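Long-range contacts in phosphate-binding protein (Xanthomonas axonopodis pv. citri, PDB 5UB7), which probably serves as the substrate-binding component of a phosphate- or phosphonate-type ABC transporter and here holds the triphosphate of ATP in its cleft: residues Thr67-Leu72 / Ser122-Tyr127; Arg91-Leu96 / Ala207-Ala212. All coordinates share one frame; numbering follows the deposited sequence.

Contact 1: residues Thr67-Leu72 / Ser122-Tyr127; sequences TGAAML and SSTSGY. With ATP (adenosine-5'-triphosphate), chain C.
Thr124 reaches across to the first turn of helix 67-75 with its hydroxyl foremost. OG1 accepts from Ala69 N at 3.0 Å, a bond bent to 145° at the hydrogen, and Gly68 N lies 2.9 Å from the same oxygen. The first amides of a helix lack carbonyl partners within their own helix, so a hydroxyl suits this place; Thr66 OG1 is a further partner of Thr124 OG1. The torsion chi1 of -67° sets OG1 beside its own backbone N and sends the methyl CG2 past Gly68, 3.6 Å from Gly68 N. Gly68 has no side chain, and this lets the hydroxyl come so near the backbone. Further along helix 67-75, the small Ala69 CB rests 3.4 Å from Ser122 O, while the Leu72 branch CD1 lies 4.0 Å from Ser122 CA.

The 122-127 turn also grips the gamma-phosphate. Thr124 N donates to O1G, and Ser125 donates to O2G through both N and OG. Ser123, the N-cap of helix 124-136, extends OG to O3G at 2.7 Å and also accepts from Gly126 N at 2.9 Å. The dipole of that helix probably steadies the anion.

Helix 259-278 packs against Thr67, Met71 and Leu72, strand 209-217 touches Thr67 and Ala70, and Phe93 of strand 92-100 lies against Thr124 and Ser125.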
ATOM      1  N   THR A  67      -4.526   1.759   0.193  1.00 28.96           N
ATOM      2  CA  THR A  67      -5.889   1.462   0.539  1.00 29.15           C
ATOM      3  C   THR A  67      -6.127  -0.007   0.841  1.00 28.01           C
ATOM      4  O   THR A  67      -6.824  -0.283   1.801  1.00 27.92           O
ATOM      5  CB  THR A  67      -6.869   2.024  -0.505  1.00 32.09           C
ATOM      6  OG1 THR A  67      -6.491   1.627  -1.839  1.00 32.47           O
ATOM      7  CG2 THR A  67      -6.838   3.546  -0.403  1.00 32.10           C
ATOM      8  N   GLY A  68      -5.500  -0.924   0.102  1.00 25.31           N
ATOM      9  CA  GLY A  68      -5.509  -2.360   0.447  1.00 27.18           C
ATOM     10  C   GLY A  68      -5.001  -2.677   1.863  1.00 27.13           C
ATOM     11  O   GLY A  68      -5.659  -3.395   2.636  1.00 25.82           O
ATOM     12  N   ALA A  69      -3.845  -2.118   2.208  1.00 26.74           N
ATOM     13  CA  ALA A  69      -3.288  -2.281   3.537  1.00 27.23           C
ATOM     14  C   ALA A  69      -4.212  -1.670   4.554  1.00 29.45           C
ATOM     15  O   ALA A  69      -4.426  -2.231   5.633  1.00 29.68           O
ATOM     16  CB  ALA A  69      -1.937  -1.640   3.642  1.00 26.68           C
ATOM     17  N   ALA A  70      -4.772  -0.510   4.226  1.00 32.47           N
ATOM     18  CA  ALA A  70      -5.672   0.155   5.184  1.00 30.64           C
ATOM     19  C   ALA A  70      -6.912  -0.737   5.494  1.00 30.93           C
ATOM     20  O   ALA A  70      -7.317  -0.882   6.659  1.00 33.67           O
ATOM     21  CB  ALA A  70      -6.040   1.542   4.670  1.00 30.29           C
ATOM     22  N   MET A  71      -7.452  -1.405   4.479  1.00 28.49           N
ATOM     23  CA  MET A  71      -8.576  -2.306   4.679  1.00 29.83           C
ATOM     24  C   MET A  71      -8.182  -3.542   5.481  1.00 32.42           C
ATOM     25  O   MET A  71      -9.030  -4.089   6.198  1.00 29.38           O
ATOM     26  CB  MET A  71      -9.250  -2.703   3.339  1.00 32.15           C
ATOM     27  CG  MET A  71      -9.929  -1.565   2.567  1.00 30.94           C
ATOM     28  SD  MET A  71     -10.994  -0.490   3.572  1.00 33.53           S
ATOM     29  CE  MET A  71      -9.846   0.704   4.269  1.00 34.64           C
ATOM     30  N   LEU A  72      -6.926  -3.994   5.382  1.00 32.73           N
ATOM     31  CA  LEU A  72      -6.468  -5.066   6.273  1.00 32.26           C
ATOM     32  C   LEU A  72      -6.633  -4.616   7.709  1.00 32.63           C
ATOM     33  O   LEU A  72      -7.092  -5.374   8.563  1.00 33.15           O
ATOM     34  CB  LEU A  72      -5.007  -5.464   6.020  1.00 31.52           C
ATOM     35  CG  LEU A  72      -4.619  -6.067   4.665  1.00 32.61           C
ATOM     36  CD1 LEU A  72      -3.103  -6.233   4.504  1.00 34.63           C
ATOM     37  CD2 LEU A  72      -5.263  -7.422   4.545  1.00 33.50           C
ATOM     38  N   SER A 122       1.281  -7.209   3.006  1.00 36.90           N
ATOM     39  CA  SER A 122       0.655  -5.928   3.259  1.00 40.03           C
ATOM     40  C   SER A 122       0.632  -4.981   2.036  1.00 37.05           C
ATOM     41  O   SER A 122       0.071  -3.896   2.143  1.00 32.29           O
ATOM     42  CB  SER A 122       1.376  -5.252   4.421  1.00 44.46           C
ATOM     43  OG  SER A 122       1.470  -6.120   5.549  1.00 49.89           O
ATOM     44  N   SER A 123       1.228  -5.372   0.901  1.00 31.47           N
ATOM     45  CA  SER A 123       1.320  -4.481  -0.283  1.00 29.85           C
ATOM     46  C   SER A 123       0.007  -4.484  -1.055  1.00 31.78           C
ATOM     47  O   SER A 123      -0.519  -5.548  -1.461  1.00 30.47           O
ATOM     48  CB  SER A 123       2.442  -4.927  -1.206  1.00 28.97           C
ATOM     49  OG  SER A 123       2.550  -4.124  -2.356  1.00 28.64           O
ATOM     50  N   THR A 124      -0.534  -3.285  -1.241  1.00 31.20           N
ATOM     51  CA  THR A 124      -1.749  -3.090  -2.010  1.00 29.77           C
ATOM     52  C   THR A 124      -1.472  -3.406  -3.501  1.00 28.59           C
ATOM     53  O   THR A 124      -2.134  -4.253  -4.087  1.00 29.52           O
ATOM     54  CB  THR A 124      -2.288  -1.652  -1.821  1.00 29.17           C
ATOM     55  OG1 THR A 124      -2.732  -1.453  -0.464  1.00 27.18           O
ATOM     56  CG2 THR A 124      -3.407  -1.377  -2.759  1.00 29.64           C
ATOM     57  N   SER A 125      -0.492  -2.747  -4.095  1.00 27.57           N
ATOM     58  CA  SER A 125      -0.213  -2.911  -5.527  1.00 30.33           C
ATOM     59  C   SER A 125       0.632  -4.125  -5.888  1.00 30.82           C
ATOM     60  O   SER A 125       0.632  -4.584  -7.048  1.00 30.47           O
ATOM     61  CB  SER A 125       0.457  -1.661  -6.098  1.00 31.14           C
ATOM     62  OG  SER A 125       1.764  -1.472  -5.585  1.00 32.27           O
ATOM     63  N   GLY A 126       1.365  -4.638  -4.916  1.00 30.11           N
ATOM     64  CA  GLY A 126       2.291  -5.756  -5.161  1.00 30.93           C
ATOM     65  C   GLY A 126       1.887  -7.090  -4.577  1.00 29.70           C
ATOM     66  O   GLY A 126       2.656  -8.037  -4.655  1.00 29.19           O
ATOM     67  N   TYR A 127       0.703  -7.165  -3.965  1.00 29.65           N
ATOM     68  CA  TYR A 127       0.172  -8.448  -3.496  1.00 28.77           C
ATOM     69  C   TYR A 127      -1.359  -8.511  -3.546  1.00 26.87           C
ATOM     70  O   TYR A 127      -1.938  -9.330  -4.233  1.00 27.45           O
ATOM     71  CB  TYR A 127       0.709  -8.732  -2.097  1.00 30.43           C
ATOM     72  CG  TYR A 127       0.119  -9.938  -1.421  1.00 32.46           C
ATOM     73  CD1 TYR A 127       0.580 -11.188  -1.700  1.00 35.19           C
ATOM     74  CD2 TYR A 127      -0.905  -9.808  -0.493  1.00 33.45           C
ATOM     75  CE1 TYR A 127       0.048 -12.294  -1.090  1.00 37.98           C
ATOM     76  CE2 TYR A 127      -1.457 -10.902   0.132  1.00 34.12           C
ATOM     77  CZ  TYR A 127      -0.964 -12.138  -0.181  1.00 36.47           C
ATOM     78  OH  TYR A 127      -1.476 -13.230   0.410  1.00 41.90           O
TER
HETATM   79  PG  ATP C 401       1.918  -0.556  -1.900  1.00 38.70           P
HETATM   80  O1G ATP C 401       1.212  -0.706  -0.569  1.00 40.78           O
HETATM   81  O2G ATP C 401       0.960  -0.576  -3.069  1.00 34.54           O
HETATM   82  O3G ATP C 401       3.113  -1.509  -2.063  1.00 40.52           O
HETATM   83  PB  ATP C 401       3.577   1.615  -0.899  1.00 56.43           P
HETATM   84  O1B ATP C 401       3.300   1.311   0.576  1.00 47.80           O
HETATM   85  O2B ATP C 401       4.988   1.431  -1.402  1.00 57.43           O
HETATM   86  O3B ATP C 401       2.569   0.945  -1.984  1.00 43.39           O
HETATM   87  PA  ATP C 401       4.125   4.403  -1.301  1.00 70.47           P
HETATM   88  O1A ATP C 401       3.178   5.573  -1.387  1.00 68.19           O
HETATM   89  O2A ATP C 401       5.162   4.294  -0.192  1.00 61.20           O
HETATM   90  O3A ATP C 401       3.117   3.150  -1.159  1.00 67.01           O
HETATM   91  O5' ATP C 401       4.766   4.257  -2.800  1.00 78.75           O

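Contact 2: residues Arg91-Leu96 / Ala207-Ala212; sequences RDFHTL and APVPRA. With ATP (adenosine-5'-triphosphate), chain C.
Phe93 and Val209 form an antiparallel hydrogen-bonded pair, joined by two backbone bonds: Phe93 N to Val209 O at 3.0 Å and Val209 N to Phe93 O at 2.9 Å. A third joins Arg211 N to Arg91 O at 2.7 Å. Proline suits position 210, whose non-hydrogen-bonded pair with Asp92 needs no amide hydrogen; the CA-H groups of Pro208 and Pro210 contact Phe93 O and Arg91 O.

Apolar contact is made where Phe93 CE1 meets Val209 CG2 at 3.9 Å, on the face those two residues share.

The cation-pi interaction is made by Arg211, whose guanidinium lies nearly flat over one face of the Phe93 ring, planes 14° apart. It sits off-centre, with NH1 3.6 Å from CE2 of Phe93 near the rim. A bend at chi2 (83°) folds the arginine back so that CD passes over Phe93 CB and CG.

Polar and ionic contacts reach the ligand and helix 259-278. Arg211 NH2 donates to ATP O1A at 3.0 Å, and the ring edge of Phe93 faces O2G. Asp92 CB turns away from the partner strand, and the carboxylate forms a salt bridge with Arg264.

Two strands crossing between lobes beside a bound ligand are characteristic of the hinge of periplasmic binding proteins, and these segments, with an arginine directed at the triphosphate, are consistent with that place.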
ATOM      1  N   ARG A  91      -4.889  10.599  -7.217  1.00 35.06           N
ATOM      2  CA  ARG A  91      -5.898  10.069  -6.338  1.00 40.42           C
ATOM      3  C   ARG A  91      -5.963   8.544  -6.377  1.00 39.99           C
ATOM      4  O   ARG A  91      -6.350   7.936  -5.382  1.00 36.54           O
ATOM      5  CB  ARG A  91      -7.269  10.542  -6.779  1.00 46.56           C
ATOM      6  CG  ARG A  91      -7.542  12.013  -6.616  1.00 55.30           C
ATOM      7  CD  ARG A  91      -9.021  12.251  -6.859  1.00 59.62           C
ATOM      8  NE  ARG A  91      -9.434  13.485  -6.226  1.00 66.73           N
ATOM      9  CZ  ARG A  91     -10.701  13.838  -6.016  1.00 78.55           C
ATOM     10  NH1 ARG A  91     -11.716  13.040  -6.400  1.00 78.60           N
ATOM     11  NH2 ARG A  91     -10.957  15.007  -5.416  1.00 79.37           N
ATOM     12  N   ASP A  92      -5.674   7.961  -7.553  1.00 37.02           N
ATOM     13  CA  ASP A  92      -5.820   6.526  -7.812  1.00 35.57           C
ATOM     14  C   ASP A  92      -4.519   5.926  -8.298  1.00 32.31           C
ATOM     15  O   ASP A  92      -3.598   6.623  -8.730  1.00 28.35           O
ATOM     16  CB  ASP A  92      -6.892   6.276  -8.887  1.00 35.76           C
ATOM     17  CG  ASP A  92      -8.314   6.362  -8.352  1.00 38.56           C
ATOM     18  OD1 ASP A  92      -8.549   6.895  -7.260  1.00 39.37           O
ATOM     19  OD2 ASP A  92      -9.239   5.864  -9.021  1.00 40.36           O
ATOM     20  N   PHE A  93      -4.452   4.612  -8.195  1.00 30.34           N
ATOM     21  CA  PHE A  93      -3.418   3.866  -8.864  1.00 30.30           C
ATOM     22  C   PHE A  93      -3.921   2.476  -9.184  1.00 32.56           C
ATOM     23  O   PHE A  93      -5.089   2.103  -8.858  1.00 29.64           O
ATOM     24  CB  PHE A  93      -2.057   3.940  -8.123  1.00 32.38           C
ATOM     25  CG  PHE A  93      -1.908   3.065  -6.886  1.00 34.05           C
ATOM     26  CD1 PHE A  93      -2.985   2.639  -6.114  1.00 33.50           C
ATOM     27  CD2 PHE A  93      -0.620   2.718  -6.463  1.00 35.56           C
ATOM     28  CE1 PHE A  93      -2.780   1.850  -5.006  1.00 33.79           C
ATOM     29  CE2 PHE A  93      -0.412   1.949  -5.338  1.00 33.16           C
ATOM     30  CZ  PHE A  93      -1.500   1.514  -4.614  1.00 33.69           C
ATOM     31  N   HIS A  94      -3.081   1.719  -9.878  1.00 31.76           N
ATOM     32  CA  HIS A  94      -3.479   0.382 -10.254  1.00 30.98           C
ATOM     33  C   HIS A  94      -2.277  -0.514 -10.412  1.00 30.32           C
ATOM     34  O   HIS A  94      -1.150  -0.045 -10.372  1.00 27.35           O
ATOM     35  CB  HIS A  94      -4.395   0.407 -11.507  1.00 34.02           C
ATOM     36  CG  HIS A  94      -3.690   0.766 -12.766  1.00 33.79           C
ATOM     37  ND1 HIS A  94      -3.590   2.059 -13.235  1.00 34.34           N
ATOM     38  CD2 HIS A  94      -3.030  -0.012 -13.655  1.00 36.38           C
ATOM     39  CE1 HIS A  94      -2.885   2.063 -14.354  1.00 33.99           C
ATOM     40  NE2 HIS A  94      -2.537   0.817 -14.627  1.00 35.76           N
ATOM     41  N   THR A  95      -2.541  -1.816 -10.544  1.00 31.09           N
ATOM     42  CA  THR A  95      -1.478  -2.816 -10.652  1.00 33.02           C
ATOM     43  C   THR A  95      -1.306  -3.220 -12.106  1.00 32.33           C
ATOM     44  O   THR A  95      -2.276  -3.344 -12.832  1.00 35.21           O
ATOM     45  CB  THR A  95      -1.784  -4.038  -9.751  1.00 31.47           C
ATOM     46  OG1 THR A  95      -1.478  -3.700  -8.394  1.00 30.29           O
ATOM     47  CG2 THR A  95      -0.961  -5.268 -10.116  1.00 33.75           C
ATOM     48  N   LEU A  96      -0.073  -3.437 -12.516  1.00 31.15           N
ATOM     49  CA  LEU A  96       0.177  -4.031 -13.809  1.00 35.02           C
ATOM     50  C   LEU A  96       1.058  -5.245 -13.681  1.00 31.75           C
ATOM     51  O   LEU A  96       1.836  -5.355 -12.738  1.00 35.26           O
ATOM     52  CB  LEU A  96       0.745  -3.018 -14.814  1.00 39.24           C
ATOM     53  CG  LEU A  96       1.846  -2.075 -14.366  1.00 41.11           C
ATOM     54  CD1 LEU A  96       3.194  -2.733 -14.532  1.00 46.56           C
ATOM     55  CD2 LEU A  96       1.791  -0.778 -15.152  1.00 43.03           C
ATOM     56  N   ALA A 207      -8.198  -2.733 -12.598  1.00 33.83           N
ATOM     57  CA  ALA A 207      -8.999  -1.535 -12.294  1.00 35.20           C
ATOM     58  C   ALA A 207      -8.344  -0.710 -11.201  1.00 36.11           C
ATOM     59  O   ALA A 207      -7.658  -1.268 -10.340  1.00 35.08           O
ATOM     60  CB  ALA A 207     -10.396  -1.920 -11.818  1.00 33.65           C
ATOM     61  N   PRO A 208      -8.583   0.610 -11.203  1.00 36.06           N
ATOM     62  CA  PRO A 208      -7.867   1.401 -10.224  1.00 36.85           C
ATOM     63  C   PRO A 208      -8.524   1.375  -8.854  1.00 32.92           C
ATOM     64  O   PRO A 208      -9.655   0.968  -8.699  1.00 32.71           O
ATOM     65  CB  PRO A 208      -7.852   2.809 -10.836  1.00 36.15           C
ATOM     66  CG  PRO A 208      -8.655   2.738 -12.083  1.00 36.55           C
ATOM     67  CD  PRO A 208      -9.427   1.459 -12.048  1.00 36.80           C
ATOM     68  N   VAL A 209      -7.771   1.753  -7.847  1.00 33.84           N
ATOM     69  CA  VAL A 209      -8.335   1.917  -6.507  1.00 31.66           C
ATOM     70  C   VAL A 209      -7.790   3.232  -6.015  1.00 30.50           C
ATOM     71  O   VAL A 209      -6.783   3.723  -6.554  1.00 27.97           O
ATOM     72  CB  VAL A 209      -7.985   0.745  -5.572  1.00 31.44           C
ATOM     73  CG1 VAL A 209      -8.648  -0.553  -6.065  1.00 31.52           C
ATOM     74  CG2 VAL A 209      -6.482   0.566  -5.457  1.00 30.93           C
ATOM     75  N   PRO A 210      -8.426   3.806  -4.997  1.00 31.17           N
ATOM     76  CA  PRO A 210      -7.828   4.997  -4.427  1.00 31.13           C
ATOM     77  C   PRO A 210      -6.417   4.710  -3.934  1.00 33.52           C
ATOM     78  O   PRO A 210      -6.132   3.605  -3.457  1.00 35.28           O
ATOM     79  CB  PRO A 210      -8.750   5.346  -3.280  1.00 33.53           C
ATOM     80  CG  PRO A 210     -10.028   4.622  -3.532  1.00 34.45           C
ATOM     81  CD  PRO A 210      -9.636   3.386  -4.277  1.00 33.54           C
ATOM     82  N   ARG A 211      -5.572   5.727  -4.060  1.00 36.04           N
ATOM     83  CA  ARG A 211      -4.115   5.656  -3.911  1.00 37.60           C
ATOM     84  C   ARG A 211      -3.662   5.392  -2.466  1.00 38.89           C
ATOM     85  O   ARG A 211      -2.688   4.684  -2.263  1.00 42.04           O
ATOM     86  CB  ARG A 211      -3.528   6.978  -4.464  1.00 39.96           C
ATOM     87  CG  ARG A 211      -2.030   7.218  -4.353  1.00 40.90           C
ATOM     88  CD  ARG A 211      -1.254   6.552  -5.459  1.00 41.70           C
ATOM     89  NE  ARG A 211       0.180   6.567  -5.212  1.00 42.10           N
ATOM     90  CZ  ARG A 211       0.813   5.810  -4.313  1.00 46.72           C
ATOM     91  NH1 ARG A 211       0.150   4.954  -3.515  1.00 46.04           N
ATOM     92  NH2 ARG A 211       2.135   5.935  -4.179  1.00 48.36           N
ATOM     93  N   ALA A 212      -4.392   5.945  -1.485  1.00 38.20           N
ATOM     94  CA  ALA A 212      -3.984   5.985  -0.063  1.00 35.50           C
ATOM     95  C   ALA A 212      -5.060   6.619   0.808  1.00 35.82           C
ATOM     96  O   ALA A 212      -5.947   7.307   0.298  1.00 37.30           O
ATOM     97  CB  ALA A 212      -2.689   6.758   0.118  1.00 31.38           C
TER
HETATM   98  PG  ATP C 401       1.918  -0.556  -1.900  1.00 38.70           P
HETATM   99  O1G ATP C 401       1.212  -0.706  -0.569  1.00 40.78           O
HETATM  100  O2G ATP C 401       0.960  -0.576  -3.069  1.00 34.54           O
HETATM  101  O3G ATP C 401       3.113  -1.509  -2.063  1.00 40.52           O
HETATM  102  PB  ATP C 401       3.577   1.615  -0.899  1.00 56.43           P
HETATM  103  O1B ATP C 401       3.300   1.311   0.576  1.00 47.80           O
HETATM  104  O2B ATP C 401       4.988   1.431  -1.402  1.00 57.43           O
HETATM  105  O3B ATP C 401       2.569   0.945  -1.984  1.00 43.39           O
HETATM  106  PA  ATP C 401       4.125   4.403  -1.301  1.00 70.47           P
HETATM  107  O1A ATP C 401       3.178   5.573  -1.387  1.00 68.19           O
HETATM  108  O2A ATP C 401       5.162   4.294  -0.192  1.00 61.20           O
HETATM  109  O3A ATP C 401       3.117   3.150  -1.159  1.00 67.01           O
HETATM  110  O5' ATP C 401       4.766   4.257  -2.800  1.00 78.75           O

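Contact 1 is wholly buried close to the centre of the folded chain, whereas contact 2, its centre about 11 Å from that of contact 1, is partly buried, mixing buried Phe93 and Arg211 with exposed Arg91 and Pro208. Contact 1 joins the starts of two helices through a side-chain hydroxyl and backbone amides; contact 2 joins two strands through a backbone ladder and a cation-pi stack. Direct bonds tie them together: Thr67 OG1 with Pro210 O, and Ser125 O with Thr95 OG1. Both serve the same ligand differently, the uncharged amides and hydroxyls of contact 1 taking the gamma-phosphate and the arginine of contact 2 taking the alpha-phosphate.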